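Local coordinates for protein putative esterase (Bacteroides intestinalis DSM 17393, PDB 5VOL) that binds calcium and probably acts as a ferulic acid esterase of carbohydrate esterase family 1, cleaving ester-linked groups from arabinoxylan, at residues F232-A235 and M236-A239. Numbering follows the deposited sequence.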
loop_
_atom_site.group_PDB
_atom_site.type_symbol
_atom_site.label_atom_id
_atom_site.label_comp_id
_atom_site.label_asym_id
_atom_site.label_seq_id
_atom_site.Cartn_x
_atom_site.Cartn_y
_atom_site.Cartn_z
ATOM N N PHE C 232 -13.376 22.051 -1.989
ATOM C CA PHE C 232 -12.089 22.673 -2.235
ATOM C C PHE C 232 -11.426 22.057 -3.468
ATOM O O PHE C 232 -10.934 22.767 -4.351
ATOM C CB PHE C 232 -11.178 22.520 -1.022
ATOM C CG PHE C 232 -9.779 23.002 -1.258
ATOM C CD1 PHE C 232 -9.446 24.331 -1.057
ATOM C CD2 PHE C 232 -8.795 22.126 -1.693
ATOM C CE1 PHE C 232 -8.153 24.777 -1.276
ATOM C CE2 PHE C 232 -7.503 22.564 -1.909
ATOM C CZ PHE C 232 -7.181 23.887 -1.703
ATOM N N TYR C 233 -11.411 20.730 -3.531
ATOM C CA TYR C 233 -10.766 20.069 -4.660
ATOM C C TYR C 233 -11.470 20.428 -5.972
ATOM O O TYR C 233 -10.821 20.800 -6.949
ATOM C CB TYR C 233 -10.731 18.542 -4.484
ATOM C CG TYR C 233 -10.095 17.880 -5.688
ATOM C CD1 TYR C 233 -8.788 18.197 -6.064
ATOM C CD2 TYR C 233 -10.806 16.982 -6.473
ATOM C CE1 TYR C 233 -8.203 17.623 -7.179
ATOM C CE2 TYR C 233 -10.229 16.399 -7.590
ATOM C CZ TYR C 233 -8.933 16.727 -7.936
ATOM O OH TYR C 233 -8.362 16.152 -9.049
ATOM N N GLN C 234 -12.795 20.320 -5.991
ATOM C CA GLN C 234 -13.563 20.672 -7.181
ATOM C C GLN C 234 -13.269 22.111 -7.635
ATOM O O GLN C 234 -13.043 22.348 -8.825
ATOM C CB GLN C 234 -15.058 20.462 -6.931
ATOM C CG GLN C 234 -15.436 18.971 -6.885
ATOM C CD GLN C 234 -16.874 18.719 -6.483
ATOM O OE1 GLN C 234 -17.446 19.449 -5.661
ATOM N NE2 GLN C 234 -17.470 17.665 -7.049
ATOM N N ALA C 235 -13.220 23.054 -6.694
ATOM C CA ALA C 235 -12.873 24.441 -7.039
ATOM C C ALA C 235 -11.464 24.548 -7.637
ATOM O O ALA C 235 -11.254 25.245 -8.625
ATOM C CB ALA C 235 -12.994 25.348 -5.819
ATOM N N MET C 236 -10.501 23.861 -7.031
ATOM C CA MET C 236 -9.132 23.848 -7.544
ATOM C C MET C 236 -9.074 23.288 -8.977
ATOM O O MET C 236 -8.546 23.928 -9.889
ATOM C CB MET C 236 -8.229 23.021 -6.627
ATOM C CG MET C 236 -7.946 23.669 -5.284
ATOM S SD MET C 236 -6.753 25.010 -5.409
ATOM C CE MET C 236 -5.204 24.103 -5.334
ATOM N N ARG C 237 -9.617 22.088 -9.156
ATOM C CA ARG C 237 -9.630 21.424 -10.453
ATOM C C ARG C 237 -10.322 22.302 -11.492
ATOM O O ARG C 237 -9.787 22.530 -12.574
ATOM C CB ARG C 237 -10.328 20.065 -10.344
ATOM C CG ARG C 237 -10.234 19.183 -11.577
ATOM C CD ARG C 237 -11.328 18.123 -11.520
ATOM N NE ARG C 237 -12.636 18.760 -11.375
ATOM C CZ ARG C 237 -13.736 18.144 -10.956
ATOM N NH1 ARG C 237 -13.708 16.856 -10.643
ATOM N NH2 ARG C 237 -14.871 18.819 -10.851
ATOM N N ASN C 238 -11.507 22.807 -11.156
ATOM C CA ASN C 238 -12.267 23.637 -12.084
ATOM C C ASN C 238 -11.540 24.920 -12.442
ATOM O O ASN C 238 -11.796 25.513 -13.490
ATOM C CB ASN C 238 -13.640 23.977 -11.509
ATOM C CG ASN C 238 -14.535 22.755 -11.380
ATOM O OD1 ASN C 238 -14.293 21.725 -12.013
ATOM N ND2 ASN C 238 -15.572 22.863 -10.552
ATOM N N ALA C 239 -10.642 25.346 -11.559
ATOM C CA ALA C 239 -9.887 26.571 -11.757
ATOM C C ALA C 239 -8.573 26.302 -12.495
ATOM O O ALA C 239 -7.821 27.228 -12.797
ATOM C CB ALA C 239 -9.615 27.241 -10.421
#
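With CG of Phe232 swung to the side away from its amide nitrogen (chi1 173°) and CG of Met236 turned beside its own backbone N (chi1 -71°), the two side chains run alongside each other in the last turns of helix 226-238, the helix of a beta-alpha-beta crossover between strands 214-218 and 244-246 of the alpha/beta-hydrolase fold. Met236 CG sits over one face of the Phe232 ring in a CH-pi contact, 3.8 Å from the ring centroid. The bend at chi2 brings SD round to the ring, obliquely and 3.9 Å from Phe232 CZ, as a Met-aromatic contact; the chi3 bend turns only the terminal CE. This buried pair faces the fold's interior, where Val217 and Trp215 of strand 214-218 and Val196 and Val199 of helix 195-200 meet it.

The neighbouring flank of the helix instead meets a second subunit. Gln234 and Arg237 lie side by side, Gln234 CG 4.0 Å from Arg237 NH2, their amide and guanidinium planes 50° apart; both grip Asp227 of that subunit, Gln234 through NE2 and Arg237 by a salt bridge. Tyr233 OH hydrogen-bonds to the backbone O of Asp221 of the second subunit, a residue whose counterpart in this chain is a calcium ligand, while the Tyr233 ring stacks on Phe245 and carries Arg237 CB over one face.

Regular i to i+4 bonds run from Met236 N to Phe232 O, Arg237 N to Tyr233 O and Asn238 N to Gln234 O; that from Ala239 N to Ala235 O is weak. Near this end, Arg237 NH2 donates to Asn238 OD1 at 3.2 Å, with the acceptor almost in the guanidinium plane.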